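Local coordinates for protein periplasmic beta-glucosidase (Pseudomonas aeruginosa, PDB 6R5T) that probably hydrolyses terminal, non-reducing beta-D-glucosyl residues with release of beta-D-glucose, as a periplasmic member of glycosyl hydrolase family 3, at residues H84-P89 with S348-Q353; D343-S348 with A401-Q406. The protein carries 1 engineered substitution. All coordinates share one frame; numbering follows the deposited sequence.

Interaction 1. Residues H84-P89 with S348-Q353; sequences HRTIFP and SRLHRQ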
ATOM      1  N   HIS A  84     -17.133 -28.896  -4.809  1.00 14.31           N
ATOM      2  CA  HIS A  84     -18.535 -28.865  -4.383  1.00 13.99           C
ATOM      3  C   HIS A  84     -18.752 -29.683  -3.124  1.00 13.01           C
ATOM      4  O   HIS A  84     -18.941 -29.118  -2.081  1.00 13.56           O
ATOM      5  CB  HIS A  84     -19.430 -29.260  -5.570  1.00 14.61           C
ATOM      6  CG  HIS A  84     -20.851 -29.244  -5.174  1.00 15.24           C
ATOM      7  ND1 HIS A  84     -21.420 -28.124  -4.664  1.00 14.86           N
ATOM      8  CD2 HIS A  84     -21.796 -30.216  -5.153  1.00 15.41           C
ATOM      9  CE1 HIS A  84     -22.687 -28.367  -4.362  1.00 17.54           C
ATOM     10  NE2 HIS A  84     -22.951 -29.645  -4.643  1.00 16.39           N
ATOM     11  N   ARG A  85     -18.642 -31.003  -3.224  1.00 14.47           N
ATOM     12  CA  ARG A  85     -18.692 -31.910  -2.050  1.00 14.35           C
ATOM     13  C   ARG A  85     -17.312 -32.503  -1.794  1.00 12.37           C
ATOM     14  O   ARG A  85     -16.930 -32.533  -0.621  1.00 15.31           O
ATOM     15  CB  ARG A  85     -19.743 -33.015  -2.256  1.00 15.45           C
ATOM     16  CG  ARG A  85     -21.168 -32.550  -2.049  1.00 16.32           C
ATOM     17  CD  ARG A  85     -22.251 -33.612  -2.340  1.00 16.06           C
ATOM     18  NE  ARG A  85     -22.467 -33.735  -3.769  1.00 17.11           N
ATOM     19  CZ  ARG A  85     -21.906 -34.606  -4.582  1.00 17.31           C
ATOM     20  NH1 ARG A  85     -21.096 -35.549  -4.120  1.00 18.96           N
ATOM     21  NH2 ARG A  85     -22.098 -34.526  -5.889  1.00 17.37           N
ATOM     22  N   THR A  86     -16.599 -32.900  -2.839  1.00 13.32           N
ATOM     23  CA  THR A  86     -15.185 -33.290  -2.711  1.00 14.43           C
ATOM     24  C   THR A  86     -14.383 -31.984  -2.807  1.00 13.69           C
ATOM     25  O   THR A  86     -14.369 -31.364  -3.871  1.00 14.92           O
ATOM     26  CB  THR A  86     -14.719 -34.278  -3.761  1.00 17.41           C
ATOM     27  OG1 THR A  86     -15.590 -35.404  -3.786  1.00 16.79           O
ATOM     28  CG2 THR A  86     -13.319 -34.710  -3.484  1.00 18.58           C
ATOM     29  N   ILE A  87     -13.794 -31.579  -1.695  1.00 13.28           N
ATOM     30  CA  ILE A  87     -13.082 -30.276  -1.665  1.00 14.17           C
ATOM     31  C   ILE A  87     -11.618 -30.488  -2.030  1.00 12.77           C
ATOM     32  O   ILE A  87     -10.903 -31.271  -1.419  1.00 13.19           O
ATOM     33  CB  ILE A  87     -13.296 -29.601  -0.315  1.00 13.75           C
ATOM     34  CG1 ILE A  87     -14.789 -29.513   0.041  1.00 13.75           C
ATOM     35  CG2 ILE A  87     -12.620 -28.244  -0.333  1.00 13.53           C
ATOM     36  CD1 ILE A  87     -15.688 -28.992  -1.091  1.00 13.90           C
ATOM     37  N   PHE A  88     -11.178 -29.746  -3.027  1.00 12.94           N
ATOM     38  CA  PHE A  88      -9.796 -29.674  -3.462  1.00 12.66           C
ATOM     39  C   PHE A  88      -9.091 -28.636  -2.609  1.00 12.04           C
ATOM     40  O   PHE A  88      -9.683 -27.899  -1.842  1.00 12.95           O
ATOM     41  CB  PHE A  88      -9.755 -29.350  -4.956  1.00 13.21           C
ATOM     42  CG  PHE A  88     -10.342 -30.448  -5.809  1.00 14.44           C
ATOM     43  CD1 PHE A  88      -9.573 -31.520  -6.228  1.00 15.63           C
ATOM     44  CD2 PHE A  88     -11.678 -30.428  -6.153  1.00 13.96           C
ATOM     45  CE1 PHE A  88     -10.137 -32.569  -6.945  1.00 16.38           C
ATOM     46  CE2 PHE A  88     -12.251 -31.469  -6.874  1.00 15.52           C
ATOM     47  CZ  PHE A  88     -11.473 -32.539  -7.271  1.00 17.07           C
ATOM     48  N   PRO A  89      -7.766 -28.525  -2.760  1.00 12.01           N
ATOM     49  CA  PRO A  89      -7.086 -27.391  -2.121  1.00 11.39           C
ATOM     50  C   PRO A  89      -7.721 -26.069  -2.527  1.00 12.31           C
ATOM     51  O   PRO A  89      -8.272 -25.946  -3.610  1.00 12.66           O
ATOM     52  CB  PRO A  89      -5.656 -27.450  -2.681  1.00 13.10           C
ATOM     53  CG  PRO A  89      -5.477 -28.930  -3.004  1.00 13.13           C
ATOM     54  CD  PRO A  89      -6.843 -29.381  -3.475  1.00 12.72           C
ATOM     55  N   SER A 348     -20.077 -42.816  -2.189  1.00 22.69           N
ATOM     56  CA  SER A 348     -19.895 -43.235  -3.587  1.00 25.19           C
ATOM     57  C   SER A 348     -20.061 -42.050  -4.517  1.00 22.12           C
ATOM     58  O   SER A 348     -19.699 -42.225  -5.699  1.00 25.99           O
ATOM     59  CB  SER A 348     -20.882 -44.316  -3.990  1.00 26.07           C
ATOM     60  OG  SER A 348     -22.189 -43.830  -3.788  1.00 29.98           O
ATOM     61  N   ARG A 349     -20.535 -40.897  -4.041  1.00 22.62           N
ATOM     62  CA  ARG A 349     -20.710 -39.718  -4.928  1.00 20.43           C
ATOM     63  C   ARG A 349     -19.478 -38.796  -4.807  1.00 21.30           C
ATOM     64  O   ARG A 349     -19.414 -37.768  -5.526  1.00 19.13           O
ATOM     65  CB  ARG A 349     -21.980 -38.955  -4.523  1.00 21.24           C
ATOM     66  CG  ARG A 349     -23.243 -39.799  -4.661  1.00 21.04           C
ATOM     67  CD  ARG A 349     -24.481 -38.988  -4.442  1.00 21.57           C
ATOM     68  NE  ARG A 349     -24.799 -38.191  -5.612  1.00 21.48           N
ATOM     69  CZ  ARG A 349     -25.024 -36.864  -5.648  1.00 20.26           C
ATOM     70  NH1 ARG A 349     -24.893 -36.104  -4.585  1.00 19.96           N
ATOM     71  NH2 ARG A 349     -25.378 -36.291  -6.784  1.00 21.32           N
ATOM     72  N   LEU A 350     -18.539 -39.120  -3.914  1.00 19.11           N
ATOM     73  CA  LEU A 350     -17.274 -38.332  -3.816  1.00 19.38           C
ATOM     74  C   LEU A 350     -16.261 -38.775  -4.860  1.00 19.94           C
ATOM     75  O   LEU A 350     -16.443 -39.804  -5.604  1.00 18.81           O
ATOM     76  CB  LEU A 350     -16.698 -38.455  -2.423  1.00 18.65           C
ATOM     77  CG  LEU A 350     -17.529 -37.897  -1.280  1.00 19.10           C
ATOM     78  CD1 LEU A 350     -16.848 -38.192   0.025  1.00 20.94           C
ATOM     79  CD2 LEU A 350     -17.758 -36.391  -1.396  1.00 19.86           C
ATOM     80  N   HIS A 351     -15.211 -37.976  -4.988  1.00 15.94           N
ATOM     81  CA  HIS A 351     -14.110 -38.193  -5.934  1.00 17.86           C
ATOM     82  C   HIS A 351     -12.807 -38.101  -5.151  1.00 18.50           C
ATOM     83  O   HIS A 351     -11.980 -37.196  -5.456  1.00 17.79           O
ATOM     84  CB  HIS A 351     -14.185 -37.246  -7.126  1.00 19.09           C
ATOM     85  CG  HIS A 351     -15.384 -37.469  -7.976  1.00 20.78           C
ATOM     86  ND1 HIS A 351     -16.622 -36.944  -7.661  1.00 19.55           N
ATOM     87  CD2 HIS A 351     -15.546 -38.244  -9.074  1.00 24.11           C
ATOM     88  CE1 HIS A 351     -17.516 -37.394  -8.540  1.00 21.14           C
ATOM     89  NE2 HIS A 351     -16.881 -38.208  -9.413  1.00 22.08           N
ATOM     90  N   ARG A 352     -12.617 -39.021  -4.201  1.00 18.53           N
ATOM     91  CA  ARG A 352     -11.447 -38.916  -3.293  1.00 18.42           C
ATOM     92  C   ARG A 352     -10.151 -39.139  -4.054  1.00 20.59           C
ATOM     93  O   ARG A 352      -9.171 -38.500  -3.685  1.00 19.74           O
ATOM     94  CB  ARG A 352     -11.545 -39.854  -2.100  1.00 18.18           C
ATOM     95  CG  ARG A 352     -12.667 -39.517  -1.138  1.00 18.41           C
ATOM     96  CD  ARG A 352     -12.653 -40.459   0.015  1.00 17.34           C
ATOM     97  NE  ARG A 352     -13.692 -40.213   0.988  1.00 16.57           N
ATOM     98  CZ  ARG A 352     -13.642 -39.313   1.953  1.00 17.94           C
ATOM     99  NH1 ARG A 352     -12.577 -38.546   2.067  1.00 18.22           N
ATOM    100  NH2 ARG A 352     -14.634 -39.143   2.801  1.00 18.19           N
ATOM    101  N   GLN A 353     -10.095 -40.042  -5.037  1.00 17.77           N
ATOM    102  CA  GLN A 353      -8.820 -40.253  -5.736  1.00 22.16           C
ATOM    103  C   GLN A 353      -8.410 -38.937  -6.415  1.00 20.53           C
ATOM    104  O   GLN A 353      -7.233 -38.581  -6.325  1.00 20.49           O
ATOM    105  CB  GLN A 353      -8.898 -41.358  -6.788  1.00 25.58           C
ATOM    106  CG  GLN A 353      -7.555 -41.527  -7.483  1.00 30.06           C
ATOM    107  CD  GLN A 353      -7.507 -42.525  -8.618  1.00 37.32           C
ATOM    108  OE1 GLN A 353      -6.431 -42.826  -9.153  1.00 44.48           O
ATOM    109  NE2 GLN A 353      -8.668 -43.012  -9.021  1.00 40.64           N
TER
HETATM  110  O   HOH W   1     -21.060 -36.727  -7.544  1.00 20.57           O

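Interaction 2. Residues D343-S348 with A401-Q406; sequences DTNAES and AGVPRQ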
ATOM      1  N   ASP A 343     -28.823 -40.409  -0.957  1.00 31.63           N
ATOM      2  CA  ASP A 343     -28.082 -39.616   0.052  1.00 32.81           C
ATOM      3  C   ASP A 343     -27.144 -38.676  -0.719  1.00 22.44           C
ATOM      4  O   ASP A 343     -26.260 -39.163  -1.452  1.00 25.35           O
ATOM      5  CB  ASP A 343     -27.335 -40.528   1.023  1.00 34.63           C
ATOM      6  CG  ASP A 343     -26.484 -39.788   2.043  1.00 34.62           C
ATOM      7  OD1 ASP A 343     -26.631 -38.532   2.165  1.00 31.62           O
ATOM      8  OD2 ASP A 343     -25.663 -40.467   2.693  1.00 37.38           O
ATOM      9  N   THR A 344     -27.429 -37.385  -0.682  1.00 24.01           N
ATOM     10  CA  THR A 344     -26.610 -36.364  -1.384  1.00 23.13           C
ATOM     11  C   THR A 344     -25.141 -36.531  -0.953  1.00 20.09           C
ATOM     12  O   THR A 344     -24.253 -36.387  -1.807  1.00 22.31           O
ATOM     13  CB  THR A 344     -27.153 -34.961  -1.144  1.00 24.93           C
ATOM     14  OG1 THR A 344     -28.362 -34.853  -1.906  1.00 24.29           O
ATOM     15  CG2 THR A 344     -26.182 -33.898  -1.626  1.00 24.44           C
ATOM     16  N   ASN A 345     -24.907 -36.910   0.281  1.00 23.01           N
ATOM     17  CA  ASN A 345     -23.535 -36.940   0.847  1.00 22.93           C
ATOM     18  C   ASN A 345     -22.977 -38.360   0.864  1.00 24.46           C
ATOM     19  O   ASN A 345     -21.973 -38.606   1.570  1.00 21.52           O
ATOM     20  CB  ASN A 345     -23.540 -36.316   2.227  1.00 24.76           C
ATOM     21  CG  ASN A 345     -23.867 -34.849   2.177  1.00 27.24           C
ATOM     22  OD1 ASN A 345     -24.830 -34.408   2.820  1.00 34.52           O
ATOM     23  ND2 ASN A 345     -23.101 -34.100   1.391  1.00 21.90           N
ATOM     24  N   ALA A 346     -23.550 -39.279   0.088  1.00 22.31           N
ATOM     25  CA  ALA A 346     -22.997 -40.647   0.027  1.00 26.08           C
ATOM     26  C   ALA A 346     -21.514 -40.628  -0.357  1.00 25.07           C
ATOM     27  O   ALA A 346     -21.105 -39.925  -1.309  1.00 23.01           O
ATOM     28  CB  ALA A 346     -23.759 -41.512  -0.950  1.00 26.42           C
ATOM     29  N   GLU A 347     -20.749 -41.529   0.244  1.00 25.72           N
ATOM     30  CA  GLU A 347     -19.329 -41.751  -0.118  1.00 25.58           C
ATOM     31  C   GLU A 347     -19.161 -42.041  -1.587  1.00 25.70           C
ATOM     32  O   GLU A 347     -18.172 -41.599  -2.172  1.00 24.36           O
ATOM     33  CB  GLU A 347     -18.754 -42.979   0.581  1.00 31.01           C
ATOM     34  CG  GLU A 347     -18.089 -42.647   1.843  1.00 28.82           C
ATOM     35  CD  GLU A 347     -16.858 -41.730   1.748  1.00 23.93           C
ATOM     36  OE1 GLU A 347     -15.881 -41.969   0.950  1.00 28.88           O
ATOM     37  OE2 GLU A 347     -16.871 -40.907   2.572  1.00 26.19           O
ATOM     38  N   SER A 348     -20.077 -42.816  -2.189  1.00 22.69           N
ATOM     39  CA  SER A 348     -19.895 -43.235  -3.587  1.00 25.19           C
ATOM     40  C   SER A 348     -20.061 -42.050  -4.517  1.00 22.12           C
ATOM     41  O   SER A 348     -19.699 -42.225  -5.699  1.00 25.99           O
ATOM     42  CB  SER A 348     -20.882 -44.316  -3.990  1.00 26.07           C
ATOM     43  OG  SER A 348     -22.189 -43.830  -3.788  1.00 29.98           O
ATOM     44  N   ALA A 401     -20.259 -27.214  -0.366  1.00 14.55           N
ATOM     45  CA  ALA A 401     -21.042 -28.277   0.306  1.00 16.04           C
ATOM     46  C   ALA A 401     -20.127 -29.318   0.942  1.00 14.37           C
ATOM     47  O   ALA A 401     -20.617 -30.401   1.329  1.00 16.87           O
ATOM     48  CB  ALA A 401     -21.990 -28.901  -0.661  1.00 16.64           C
ATOM     49  N   GLY A 402     -18.836 -29.021   1.080  1.00 14.29           N
ATOM     50  CA  GLY A 402     -17.929 -29.949   1.775  1.00 14.70           C
ATOM     51  C   GLY A 402     -18.384 -30.211   3.190  1.00 14.65           C
ATOM     52  O   GLY A 402     -18.763 -29.271   3.936  1.00 16.51           O
ATOM     53  N   VAL A 403     -18.232 -31.463   3.589  1.00 14.73           N
ATOM     54  CA  VAL A 403     -18.632 -31.932   4.927  1.00 15.28           C
ATOM     55  C   VAL A 403     -17.360 -32.129   5.737  1.00 16.02           C
ATOM     56  O   VAL A 403     -16.593 -33.056   5.421  1.00 16.04           O
ATOM     57  CB  VAL A 403     -19.399 -33.257   4.776  1.00 17.90           C
ATOM     58  CG1 VAL A 403     -19.828 -33.764   6.124  1.00 19.68           C
ATOM     59  CG2 VAL A 403     -20.590 -33.111   3.856  1.00 19.21           C
ATOM     60  N   PRO A 404     -17.127 -31.348   6.798  1.00 16.10           N
ATOM     61  CA  PRO A 404     -15.907 -31.550   7.586  1.00 16.15           C
ATOM     62  C   PRO A 404     -15.734 -32.998   8.056  1.00 18.03           C
ATOM     63  O   PRO A 404     -14.642 -33.516   8.022  1.00 16.30           O
ATOM     64  CB  PRO A 404     -16.079 -30.568   8.744  1.00 17.43           C
ATOM     65  CG  PRO A 404     -16.882 -29.447   8.143  1.00 17.38           C
ATOM     66  CD  PRO A 404     -17.872 -30.156   7.233  1.00 16.37           C
ATOM     67  N   ARG A 405     -16.808 -33.654   8.478  1.00 17.95           N
ATOM     68  CA  ARG A 405     -16.654 -35.049   8.998  1.00 20.66           C
ATOM     69  C   ARG A 405     -16.148 -36.010   7.913  1.00 17.81           C
ATOM     70  O   ARG A 405     -15.589 -37.072   8.288  1.00 19.04           O
ATOM     71  CB  ARG A 405     -17.956 -35.525   9.661  1.00 24.29           C
ATOM     72  CG  ARG A 405     -18.930 -36.233   8.740  1.00 37.86           C
ATOM     73  CD  ARG A 405     -20.211 -36.807   9.350  1.00 43.79           C
ATOM     74  NE  ARG A 405     -21.173 -37.023   8.257  1.00 46.05           N
ATOM     75  CZ  ARG A 405     -21.087 -38.003   7.346  1.00 54.83           C
ATOM     76  NH1 ARG A 405     -20.124 -38.917   7.410  1.00 50.50           N
ATOM     77  NH2 ARG A 405     -21.995 -38.090   6.384  1.00 63.01           N
ATOM     78  N   GLN A 406     -16.187 -35.661   6.625  1.00 14.98           N
ATOM     79  CA  GLN A 406     -15.697 -36.532   5.555  1.00 15.32           C
ATOM     80  C   GLN A 406     -14.217 -36.258   5.277  1.00 14.80           C
ATOM     81  O   GLN A 406     -13.653 -36.978   4.471  1.00 16.13           O
ATOM     82  CB  GLN A 406     -16.546 -36.365   4.296  1.00 17.67           C
ATOM     83  CG  GLN A 406     -17.943 -36.944   4.472  1.00 18.13           C
ATOM     84  CD  GLN A 406     -18.806 -36.807   3.246  1.00 20.18           C
ATOM     85  OE1 GLN A 406     -18.797 -35.802   2.515  1.00 18.76           O
ATOM     86  NE2 GLN A 406     -19.518 -37.886   2.957  1.00 21.10           N
TER
HETATM   87  O   HOH W   2     -20.693 -35.215   0.551  1.00 17.98           O
HETATM   88  O   HOH W   3     -23.028 -31.371   1.624  1.00 18.89           O

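Interaction 1. Residues H84-P89 with S348-Q353
Residues 84-89 run as an irregular loop past 348-353, where a short 3-10 turn gives way to the start of helix 352-362; the backbones come closest at Thr86 and Leu350, whose CA atoms are 5.6 Å apart. In Arg85 the bend at chi3 (-79°) turns the guanidinium over the Arg349 carbonyl. Its NH1 donates to Arg349 O at 3.1 Å, in the guanidinium plane but from above the carbonyl plane, while water 1 bridges Arg85 NH2 to the same oxygen, so two donors grip one carbonyl. Arg349, also bent at chi3, lays its own guanidinium over a face of Arg85, the guanidinium centres 4.0 Å apart and the planes 29° off parallel, with Arg349 NH1 above the centre. Stacking two like charges is probably made tolerable by Asp117, whose carboxylate forms salt bridges with both. Thr86, short and branched, serves twice: OG1, beside its own backbone N (chi1 -53°), accepts from His351 N at 2.9 Å, and CG2 rests against His351 O. Leu350 CD2 touches Thr86 OG1 (3.4 Å) and lies against Arg85 C and CB. From helix 100-116, Glu113 OE2 hydrogen-bonds to both Thr86 OG1 and His351 ND1. His351 is the N-cap of helix 352-362, and its backbone N-H is taken by Thr86 of the loop after strand 75-78, which ties the TIM-barrel-type N-terminal family region to the helix start.

Interaction 2. Residues D343-S348 with A401-Q406
Gln406 NE2 reaches across to Asn345 O, making the one direct hydrogen bond between the segments at 2.9 Å; the donor lies in the carbonyl plane, although the N-H points somewhat off line (137°). An extended chain beyond CG gives this glutamine the length to span the gap. Its other amide atom, OE1, accepts from water 2, which in turn accepts from Asn345 ND2 at 2.8 Å. The same ND2 also donates to water 3, bound to Ala401 O at 2.6 Å, so the asparagine amide nitrogen supplies both of its N-H groups to bridging waters. Val403 CG2 packs 3.7 Å from Asn345 ND2, adding an apolar touch beside these polar links. Behind Asn345, a type I turn from Asp343 to Ala346 sets the presented carbonyl; Asp343 OD1 accepts from Asn345 N at 3.0 Å, an Asx turn within it. On the other side, Val403 O accepts from Gln406 N, closing the 3-10 turn that aims the glutamine. Glu347 skirts Gln406 NE2, but its carboxylate has its stronger partner in Arg352. This surface contact joins the loop between helices 307-323 and 352-362 to the loop between helices 391-394 and 410-418, with Pro404 resting on helix 391-394.

Overall arrangement
Interactions 1 and 2 lie side by side, their centres about 8 Å apart, and share Ser348, where 343-348 passes into 348-353. Along the chain the order is 84-89, 343-348, 348-353, 401-406, so the chain leading into and starting helix 352-362 is held by a loop of the N-terminal, TIM-barrel-type family region in interaction 1 and by a loop of the C-terminal family region in interaction 2. Direct ties run between them: Arg352 NE forms a salt bridge with Glu347 OE1 at 2.8 Å, Arg349 NH1 probably hydrogen-bonds to Thr344 O, and His84 O packs on Ala401 CB. The segment 343-353 thus contacts loops of both family regions; both contacts lie away from the annotated sites.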